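Protein-S-isoprenylcysteine O-methyltransferase (Tribolium castaneum, PDB 5V7P) methylates the C-terminal carboxylate of isoprenylated cysteine residues in proteins, as an integral membrane enzyme that uses S-adenosyl-L-methionine as methyl donor. Local coordinates at residues 71-82 / 93-104. Residues are numbered along the deposited sequence; the frame is centred on the assembly and turned at random.
With MPG ([(Z)-octadec-9-enyl] (2R)-2,3-bis(oxidanyl)propanoate), chain S; MPG ([(Z)-octadec-9-enyl] (2R)-2,3-bis(oxidanyl)propanoate), chain B; MPG ([(Z)-octadec-9-enyl] (2R)-2,3-bis(oxidanyl)propanoate), chain Y.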
ATOM      1  N   LEU A  71     -13.942   6.448  -5.787  1.00 22.86           N
ATOM      2  CA  LEU A  71     -12.903   7.437  -5.523  1.00 20.76           C
ATOM      3  C   LEU A  71     -13.236   8.782  -6.156  1.00 23.74           C
ATOM      4  O   LEU A  71     -12.904   9.831  -5.588  1.00 18.74           O
ATOM      5  CB  LEU A  71     -11.556   6.922  -6.030  1.00 18.84           C
ATOM      6  CG  LEU A  71     -11.001   5.711  -5.276  1.00 20.69           C
ATOM      7  CD1 LEU A  71      -9.840   5.086  -6.038  1.00 27.40           C
ATOM      8  CD2 LEU A  71     -10.563   6.105  -3.873  1.00 23.30           C
ATOM      9  N   GLY A  72     -13.882   8.779  -7.322  1.00 22.15           N
ATOM     10  CA  GLY A  72     -14.373  10.028  -7.879  1.00 20.47           C
ATOM     11  C   GLY A  72     -15.432  10.659  -6.998  1.00 28.06           C
ATOM     12  O   GLY A  72     -15.471  11.880  -6.830  1.00 26.44           O
ATOM     13  N   LEU A  73     -16.301   9.829  -6.417  1.00 26.23           N
ATOM     14  CA  LEU A  73     -17.276  10.323  -5.452  1.00 26.23           C
ATOM     15  C   LEU A  73     -16.580  11.042  -4.303  1.00 20.62           C
ATOM     16  O   LEU A  73     -16.935  12.174  -3.953  1.00 27.10           O
ATOM     17  CB  LEU A  73     -18.117   9.157  -4.926  1.00 30.03           C
ATOM     18  CG  LEU A  73     -19.581   9.434  -4.580  1.00 42.43           C
ATOM     19  CD1 LEU A  73     -20.202   8.230  -3.885  1.00 32.46           C
ATOM     20  CD2 LEU A  73     -19.719  10.668  -3.722  1.00 34.72           C
ATOM     21  N   VAL A  74     -15.570  10.397  -3.715  1.00 23.79           N
ATOM     22  CA  VAL A  74     -14.867  10.982  -2.576  1.00 25.20           C
ATOM     23  C   VAL A  74     -14.172  12.275  -2.984  1.00 21.30           C
ATOM     24  O   VAL A  74     -14.146  13.249  -2.223  1.00 24.51           O
ATOM     25  CB  VAL A  74     -13.875   9.961  -1.992  1.00 15.49           C
ATOM     26  CG1 VAL A  74     -13.054  10.577  -0.867  1.00 17.28           C
ATOM     27  CG2 VAL A  74     -14.625   8.731  -1.492  1.00 22.00           C
ATOM     28  N   LEU A  75     -13.596  12.305  -4.186  1.00 22.38           N
ATOM     29  CA  LEU A  75     -12.918  13.507  -4.657  1.00 27.75           C
ATOM     30  C   LEU A  75     -13.864  14.705  -4.665  1.00 21.51           C
ATOM     31  O   LEU A  75     -13.581  15.743  -4.056  1.00 22.06           O
ATOM     32  CB  LEU A  75     -12.340  13.263  -6.052  1.00 26.67           C
ATOM     33  CG  LEU A  75     -11.769  14.484  -6.779  1.00 22.87           C
ATOM     34  CD1 LEU A  75     -10.682  15.158  -5.953  1.00 29.33           C
ATOM     35  CD2 LEU A  75     -11.231  14.080  -8.139  1.00 28.48           C
ATOM     36  N   VAL A  76     -14.999  14.576  -5.355  1.00 21.01           N
ATOM     37  CA  VAL A  76     -15.923  15.700  -5.486  1.00 23.82           C
ATOM     38  C   VAL A  76     -16.496  16.085  -4.127  1.00 23.88           C
ATOM     39  O   VAL A  76     -16.582  17.270  -3.787  1.00 22.15           O
ATOM     40  CB  VAL A  76     -17.033  15.357  -6.497  1.00 24.24           C
ATOM     41  CG1 VAL A  76     -18.174  16.379  -6.440  1.00 21.77           C
ATOM     42  CG2 VAL A  76     -16.452  15.292  -7.903  1.00 29.68           C
ATOM     43  N   LEU A  77     -16.906  15.094  -3.333  1.00 19.18           N
ATOM     44  CA  LEU A  77     -17.437  15.393  -2.008  1.00 27.43           C
ATOM     45  C   LEU A  77     -16.399  16.099  -1.147  1.00 26.14           C
ATOM     46  O   LEU A  77     -16.739  16.989  -0.358  1.00 27.74           O
ATOM     47  CB  LEU A  77     -17.916  14.108  -1.330  1.00 36.38           C
ATOM     48  CG  LEU A  77     -19.433  13.903  -1.294  1.00 44.25           C
ATOM     49  CD1 LEU A  77     -20.051  14.023  -2.684  1.00 46.81           C
ATOM     50  CD2 LEU A  77     -19.759  12.551  -0.676  1.00 42.53           C
ATOM     51  N   GLY A  78     -15.128  15.724  -1.289  1.00 20.77           N
ATOM     52  CA  GLY A  78     -14.084  16.408  -0.545  1.00 23.62           C
ATOM     53  C   GLY A  78     -13.991  17.878  -0.910  1.00 25.07           C
ATOM     54  O   GLY A  78     -13.972  18.749  -0.038  1.00 25.93           O
ATOM     55  N   LEU A  79     -13.932  18.170  -2.211  1.00 20.78           N
ATOM     56  CA  LEU A  79     -13.901  19.559  -2.658  1.00 25.42           C
ATOM     57  C   LEU A  79     -15.191  20.279  -2.293  1.00 26.91           C
ATOM     58  O   LEU A  79     -15.178  21.469  -1.958  1.00 32.07           O
ATOM     59  CB  LEU A  79     -13.664  19.613  -4.166  1.00 23.90           C
ATOM     60  CG  LEU A  79     -12.308  19.093  -4.650  1.00 24.65           C
ATOM     61  CD1 LEU A  79     -12.300  18.945  -6.165  1.00 21.89           C
ATOM     62  CD2 LEU A  79     -11.187  20.019  -4.201  1.00 26.56           C
ATOM     63  N   TYR A  80     -16.320  19.570  -2.356  1.00 23.08           N
ATOM     64  CA  TYR A  80     -17.595  20.147  -1.949  1.00 24.53           C
ATOM     65  C   TYR A  80     -17.554  20.577  -0.487  1.00 29.39           C
ATOM     66  O   TYR A  80     -17.961  21.694  -0.142  1.00 26.34           O
ATOM     67  CB  TYR A  80     -18.708  19.125  -2.193  1.00 24.60           C
ATOM     68  CG  TYR A  80     -20.111  19.590  -1.868  1.00 26.82           C
ATOM     69  CD1 TYR A  80     -20.581  20.818  -2.311  1.00 31.54           C
ATOM     70  CD2 TYR A  80     -20.978  18.776  -1.149  1.00 30.55           C
ATOM     71  CE1 TYR A  80     -21.870  21.232  -2.027  1.00 30.96           C
ATOM     72  CE2 TYR A  80     -22.266  19.182  -0.863  1.00 29.39           C
ATOM     73  CZ  TYR A  80     -22.707  20.411  -1.304  1.00 27.01           C
ATOM     74  OH  TYR A  80     -23.990  20.818  -1.021  1.00 32.52           O
ATOM     75  N   ILE A  81     -17.050  19.702   0.386  1.00 27.77           N
ATOM     76  CA  ILE A  81     -16.966  20.023   1.808  1.00 27.91           C
ATOM     77  C   ILE A  81     -15.986  21.164   2.039  1.00 25.53           C
ATOM     78  O   ILE A  81     -16.232  22.060   2.855  1.00 29.70           O
ATOM     79  CB  ILE A  81     -16.570  18.766   2.605  1.00 23.59           C
ATOM     80  CG1 ILE A  81     -17.716  17.750   2.577  1.00 25.03           C
ATOM     81  CG2 ILE A  81     -16.196  19.121   4.049  1.00 22.90           C
ATOM     82  CD1 ILE A  81     -17.355  16.388   3.131  1.00 28.33           C
ATOM     83  N   LYS A  82     -14.860  21.148   1.329  1.00 23.20           N
ATOM     84  CA  LYS A  82     -13.839  22.167   1.525  1.00 30.67           C
ATOM     85  C   LYS A  82     -14.368  23.559   1.206  1.00 25.71           C
ATOM     86  O   LYS A  82     -13.923  24.545   1.806  1.00 28.83           O
ATOM     87  CB  LYS A  82     -12.624  21.844   0.658  1.00 24.90           C
ATOM     88  CG  LYS A  82     -11.357  22.558   1.065  1.00 31.90           C
ATOM     89  CD  LYS A  82     -10.177  22.049   0.263  1.00 39.20           C
ATOM     90  CE  LYS A  82      -8.861  22.579   0.802  1.00 53.03           C
ATOM     91  NZ  LYS A  82      -7.704  21.835   0.225  1.00 68.78           N
ATOM     92  N   GLY A  93     -12.514  18.158   4.141  1.00 25.01           N
ATOM     93  CA  GLY A  93     -12.796  18.003   2.724  1.00 23.59           C
ATOM     94  C   GLY A  93     -11.539  17.864   1.887  1.00 22.65           C
ATOM     95  O   GLY A  93     -11.459  17.003   1.008  1.00 17.15           O
ATOM     96  N   GLY A  94     -10.541  18.711   2.146  1.00 22.52           N
ATOM     97  CA  GLY A  94      -9.290  18.606   1.413  1.00 25.97           C
ATOM     98  C   GLY A  94      -8.574  17.297   1.679  1.00 17.68           C
ATOM     99  O   GLY A  94      -7.934  16.734   0.788  1.00 24.37           O
ATOM    100  N   TYR A  95      -8.676  16.792   2.909  1.00 28.70           N
ATOM    101  CA  TYR A  95      -8.085  15.499   3.237  1.00 16.45           C
ATOM    102  C   TYR A  95      -8.740  14.381   2.435  1.00 21.31           C
ATOM    103  O   TYR A  95      -8.054  13.518   1.875  1.00 21.00           O
ATOM    104  CB  TYR A  95      -8.214  15.244   4.739  1.00 19.07           C
ATOM    105  CG  TYR A  95      -8.150  13.786   5.129  1.00 17.02           C
ATOM    106  CD1 TYR A  95      -6.933  13.152   5.323  1.00 18.53           C
ATOM    107  CD2 TYR A  95      -9.311  13.043   5.311  1.00 23.27           C
ATOM    108  CE1 TYR A  95      -6.870  11.820   5.682  1.00 23.93           C
ATOM    109  CE2 TYR A  95      -9.258  11.708   5.669  1.00 21.34           C
ATOM    110  CZ  TYR A  95      -8.034  11.101   5.853  1.00 17.97           C
ATOM    111  OH  TYR A  95      -7.967   9.774   6.212  1.00 29.08           O
ATOM    112  N   MET A  96     -10.073  14.379   2.373  1.00 21.40           N
ATOM    113  CA  MET A  96     -10.774  13.364   1.592  1.00 23.03           C
ATOM    114  C   MET A  96     -10.317  13.374   0.139  1.00 23.73           C
ATOM    115  O   MET A  96     -10.079  12.315  -0.453  1.00 22.63           O
ATOM    116  CB  MET A  96     -12.282  13.591   1.669  1.00 22.72           C
ATOM    117  CG  MET A  96     -12.885  13.318   3.032  1.00 21.92           C
ATOM    118  SD  MET A  96     -14.588  13.897   3.162  1.00 23.04           S
ATOM    119  CE  MET A  96     -15.342  13.143   1.723  1.00 29.94           C
ATOM    120  N   SER A  97     -10.191  14.562  -0.453  1.00 28.97           N
ATOM    121  CA  SER A  97      -9.815  14.653  -1.861  1.00 22.79           C
ATOM    122  C   SER A  97      -8.390  14.161  -2.088  1.00 15.29           C
ATOM    123  O   SER A  97      -8.127  13.433  -3.053  1.00 12.51           O
ATOM    124  CB  SER A  97      -9.976  16.091  -2.346  1.00 17.21           C
ATOM    125  OG  SER A  97     -11.310  16.531  -2.173  1.00 22.91           O
ATOM    126  N   VAL A  98      -7.458  14.556  -1.217  1.00 17.06           N
ATOM    127  CA  VAL A  98      -6.082  14.075  -1.319  1.00 17.82           C
ATOM    128  C   VAL A  98      -6.049  12.554  -1.270  1.00 24.63           C
ATOM    129  O   VAL A  98      -5.320  11.906  -2.031  1.00 22.24           O
ATOM    130  CB  VAL A  98      -5.224  14.703  -0.204  1.00 23.18           C
ATOM    131  CG1 VAL A  98      -3.916  13.941  -0.001  1.00 18.38           C
ATOM    132  CG2 VAL A  98      -4.929  16.162  -0.528  1.00 29.41           C
ATOM    133  N   MET A  99      -6.835  11.961  -0.372  1.00 22.85           N
ATOM    134  CA  MET A  99      -6.856  10.511  -0.241  1.00 20.70           C
ATOM    135  C   MET A  99      -7.378   9.850  -1.507  1.00 18.57           C
ATOM    136  O   MET A  99      -6.804   8.866  -1.988  1.00 17.88           O
ATOM    137  CB  MET A  99      -7.718  10.119   0.957  1.00 22.95           C
ATOM    138  CG  MET A  99      -7.174  10.606   2.288  1.00 28.05           C
ATOM    139  SD  MET A  99      -5.922   9.500   2.949  1.00 24.06           S
ATOM    140  CE  MET A  99      -6.934   8.079   3.364  1.00 29.73           C
ATOM    141  N   ALA A 100      -8.473  10.375  -2.061  1.00 18.49           N
ATOM    142  CA  ALA A 100      -9.058   9.778  -3.256  1.00 20.78           C
ATOM    143  C   ALA A 100      -8.100   9.856  -4.436  1.00 17.31           C
ATOM    144  O   ALA A 100      -7.956   8.890  -5.193  1.00 20.53           O
ATOM    145  CB  ALA A 100     -10.380  10.466  -3.590  1.00 17.78           C
ATOM    146  N   LEU A 101      -7.436  11.001  -4.612  1.00 14.96           N
ATOM    147  CA  LEU A 101      -6.503  11.142  -5.726  1.00 24.35           C
ATOM    148  C   LEU A 101      -5.312  10.207  -5.569  1.00 21.70           C
ATOM    149  O   LEU A 101      -4.827   9.643  -6.557  1.00 19.35           O
ATOM    150  CB  LEU A 101      -6.035  12.593  -5.844  1.00 22.64           C
ATOM    151  CG  LEU A 101      -6.997  13.582  -6.512  1.00 33.36           C
ATOM    152  CD1 LEU A 101      -6.391  14.980  -6.528  1.00 38.31           C
ATOM    153  CD2 LEU A 101      -7.355  13.150  -7.933  1.00 22.00           C
ATOM    154  N   PHE A 102      -4.826  10.027  -4.341  1.00 21.77           N
ATOM    155  CA  PHE A 102      -3.701   9.127  -4.123  1.00 22.15           C
ATOM    156  C   PHE A 102      -4.026   7.720  -4.608  1.00 20.66           C
ATOM    157  O   PHE A 102      -3.283   7.136  -5.404  1.00 21.69           O
ATOM    158  CB  PHE A 102      -3.320   9.096  -2.644  1.00 21.21           C
ATOM    159  CG  PHE A 102      -2.276   8.065  -2.318  1.00 27.48           C
ATOM    160  CD1 PHE A 102      -0.930   8.373  -2.414  1.00 27.80           C
ATOM    161  CD2 PHE A 102      -2.642   6.785  -1.932  1.00 25.97           C
ATOM    162  CE1 PHE A 102       0.032   7.428  -2.124  1.00 32.93           C
ATOM    163  CE2 PHE A 102      -1.682   5.834  -1.641  1.00 26.10           C
ATOM    164  CZ  PHE A 102      -0.344   6.156  -1.738  1.00 27.55           C
ATOM    165  N   HIS A 103      -5.142   7.161  -4.137  1.00 23.69           N
ATOM    166  CA  HIS A 103      -5.449   5.766  -4.430  1.00 21.67           C
ATOM    167  C   HIS A 103      -5.768   5.560  -5.905  1.00 20.99           C
ATOM    168  O   HIS A 103      -5.391   4.537  -6.487  1.00 26.92           O
ATOM    169  CB  HIS A 103      -6.603   5.291  -3.549  1.00 23.53           C
ATOM    170  CG  HIS A 103      -6.234   5.140  -2.105  1.00 30.49           C
ATOM    171  ND1 HIS A 103      -5.437   4.112  -1.646  1.00 27.45           N
ATOM    172  CD2 HIS A 103      -6.543   5.889  -1.020  1.00 29.67           C
ATOM    173  CE1 HIS A 103      -5.275   4.234  -0.341  1.00 31.41           C
ATOM    174  NE2 HIS A 103      -5.935   5.304   0.064  1.00 33.23           N
ATOM    175  N   TYR A 104      -6.455   6.516  -6.537  1.00 20.22           N
ATOM    176  CA  TYR A 104      -6.777   6.351  -7.950  1.00 26.79           C
ATOM    177  C   TYR A 104      -5.540   6.523  -8.821  1.00 27.75           C
ATOM    178  O   TYR A 104      -5.239   5.672  -9.665  1.00 26.50           O
ATOM    179  CB  TYR A 104      -7.858   7.335  -8.392  1.00 25.81           C
ATOM    180  CG  TYR A 104      -8.030   7.277  -9.889  1.00 20.18           C
ATOM    181  CD1 TYR A 104      -8.566   6.149 -10.494  1.00 27.90           C
ATOM    182  CD2 TYR A 104      -7.612   8.321 -10.701  1.00 21.43           C
ATOM    183  CE1 TYR A 104      -8.705   6.073 -11.859  1.00 30.49           C
ATOM    184  CE2 TYR A 104      -7.750   8.253 -12.071  1.00 24.07           C
ATOM    185  CZ  TYR A 104      -8.297   7.124 -12.643  1.00 33.07           C
ATOM    186  OH  TYR A 104      -8.436   7.039 -14.003  1.00 47.47           O
TER
HETATM  187  C2  MPG S 317     -10.917  26.838  -1.072  1.00 47.29           C
HETATM  188  C3  MPG S 317     -10.862  25.349  -1.405  1.00 54.46           C
HETATM  189  C4  MPG S 317     -10.602  25.154  -2.899  1.00 46.54           C
HETATM  190  C5  MPG S 317      -9.104  25.231  -3.174  1.00 57.37           C
HETATM  191  C6  MPG S 317      -8.442  23.905  -2.796  1.00 56.76           C
HETATM  192  C7  MPG S 317      -6.943  23.943  -3.102  1.00 55.56           C
HETATM  193  C8  MPG S 317      -6.216  25.020  -2.298  1.00 55.28           C
HETATM  194  C9  MPG S 317      -6.436  24.790  -0.803  1.00 57.68           C
HETATM  195  C10 MPG S 317      -6.063  25.669   0.103  1.00 50.19           C
HETATM  196  C11 MPG S 317      -5.385  26.990  -0.252  1.00 68.88           C
HETATM  197  C12 MPG S 317      -6.420  28.112  -0.230  1.00 75.84           C
HETATM  198  C13 MPG S 317      -5.890  29.308  -1.018  1.00 80.40           C
HETATM  199  C14 MPG S 317      -4.528  29.725  -0.464  1.00 56.47           C
HETATM  200  O1  MPG S 317     -10.280  26.154   1.132  1.00 63.85           O
HETATM  201  C1  MPG S 317     -11.128  27.020   0.432  1.00 47.78           C
HETATM  202  CXD MPG S 317      -9.921  24.962   3.342  1.00 56.31           C
HETATM  203  O2  MPG S 317     -10.347  25.084   4.671  1.00 61.61           O
HETATM  204  C21 MPG S 317      -8.396  25.008   3.280  1.00 59.30           C
HETATM  205  O3  MPG S 317      -7.904  25.741   4.369  1.00 56.52           O
HETATM  206  O4  MPG S 317     -11.161  26.945   3.036  1.00 65.06           O
HETATM  207  CX3 MPG S 317     -10.510  26.103   2.511  1.00 59.74           C
HETATM  208  C2  MPG B 325      -1.891   5.097   8.670  1.00 59.11           C
HETATM  209  C3  MPG B 325      -0.553   5.793   8.449  1.00 64.24           C
HETATM  210  C4  MPG B 325       0.383   4.941   7.598  1.00 56.78           C
HETATM  211  C5  MPG B 325       1.570   5.779   7.181  1.00 56.75           C
HETATM  212  C6  MPG B 325       2.577   4.891   6.470  1.00 59.90           C
HETATM  213  C7  MPG B 325       2.043   4.326   5.156  1.00 61.23           C
HETATM  214  C8  MPG B 325       2.588   2.914   5.029  1.00 62.85           C
HETATM  215  C9  MPG B 325       2.440   2.454   3.581  1.00 57.83           C
HETATM  216  C10 MPG B 325       1.631   1.492   3.204  1.00 62.80           C
HETATM  217  C11 MPG B 325       0.739   0.711   4.171  1.00 60.80           C
HETATM  218  C12 MPG B 325      -0.516   0.259   3.440  1.00 55.73           C
HETATM  219  C13 MPG B 325      -0.179  -0.816   2.413  1.00 58.70           C
HETATM  220  C14 MPG B 325      -1.299  -0.853   1.384  1.00 64.76           C
HETATM  221  C15 MPG B 325      -1.140  -2.073   0.480  1.00 68.36           C
HETATM  222  C16 MPG B 325      -2.444  -2.865   0.424  1.00 63.50           C
HETATM  223  O1  MPG B 325      -3.402   6.050   7.108  1.00 73.41           O
HETATM  224  C1  MPG B 325      -2.659   4.902   7.364  1.00 58.69           C
HETATM  225  CXD MPG B 325      -3.975   7.811   5.415  1.00 51.44           C
HETATM  226  O2  MPG B 325      -3.375   9.060   5.224  1.00 59.22           O
HETATM  227  C21 MPG B 325      -5.203   7.978   6.323  1.00 64.55           C
HETATM  228  O3  MPG B 325      -5.222   9.264   6.874  1.00 52.90           O
HETATM  229  O4  MPG B 325      -1.855   6.813   5.655  1.00 70.63           O
HETATM  230  CX3 MPG B 325      -2.971   6.859   6.054  1.00 73.59           C
HETATM  231  C2  MPG Y 323     -23.214  21.062   3.710  1.00 63.14           C
HETATM  232  C3  MPG Y 323     -23.388  19.879   2.759  1.00 50.67           C
HETATM  233  C4  MPG Y 323     -22.817  18.626   3.418  1.00 53.92           C
HETATM  234  C5  MPG Y 323     -22.111  17.758   2.378  1.00 43.99           C
HETATM  235  C6  MPG Y 323     -21.624  16.479   3.057  1.00 47.66           C
HETATM  236  C7  MPG Y 323     -22.135  15.235   2.326  1.00 48.39           C
HETATM  237  C8  MPG Y 323     -22.345  14.081   3.308  1.00 60.44           C
HETATM  238  C9  MPG Y 323     -21.207  13.068   3.196  1.00 62.90           C
HETATM  239  C10 MPG Y 323     -20.983  12.192   4.156  1.00 65.94           C
HETATM  240  C11 MPG Y 323     -21.851  12.161   5.416  1.00 71.20           C
HETATM  241  C12 MPG Y 323     -21.606  10.861   6.180  1.00 67.84           C
HETATM  242  C13 MPG Y 323     -22.813  10.555   7.063  1.00 48.40           C
HETATM  243  O1  MPG Y 323     -23.712  23.376   4.019  1.00 69.60           O
HETATM  244  C1  MPG Y 323     -23.869  22.308   3.122  1.00 58.41           C
HETATM  245  CXD MPG Y 323     -24.215  25.872   4.117  1.00 81.43           C
HETATM  246  O2  MPG Y 323     -23.520  27.019   3.713  1.00 83.02           O
HETATM  247  C21 MPG Y 323     -24.115  25.731   5.635  1.00 81.30           C
HETATM  248  O3  MPG Y 323     -25.003  26.630   6.243  1.00 76.93           O
HETATM  249  O4  MPG Y 323     -23.043  24.781   2.401  1.00 76.08           O
HETATM  250  CX3 MPG Y 323     -23.607  24.646   3.434  1.00 74.91           C
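G78 and G93 bring two antiparallel transmembrane helices together, their CA atoms 3.9 Å apart and the local axes approaching to 6.9 Å at 158°. G78 O lies 3.1 Å from G93 CA, an approach that rests on the lack of a CB at both positions. M96 fills the groove beside this point as a knob among V74, L77, G78 and I81. Its CB lies 4.0 Å from both G78 CA and V74 CG1; SD then meets I81 CD1 at 3.7 Å, the two side chains crossing at about a right angle. A bend at chi3 (52°) turns the terminal CE back over G78 N and L77 CB. S97 is a second knob, with OG 3.1 Å from L75 O and also near G93 O of its own helix; its single proton can serve either carbonyl. Farther along, A100 CB abuts L71 O and V74 CG1. K82 runs extended past G94, K82 CD lying 3.7 Å from G94 CA, with CE at the head group of the MPG lipid of chain S and NZ by C9 of its hydrocarbon chain; an alanine here would probably leave G94 and this lipid without the methylene chain that bridges them. Helices 59-84 and 90-113, joined by a short link, form an antiparallel transmembrane hairpin, flanked by helix 4-29 at L75 and Y104, and by helices 156-180 and 210-225 at V98.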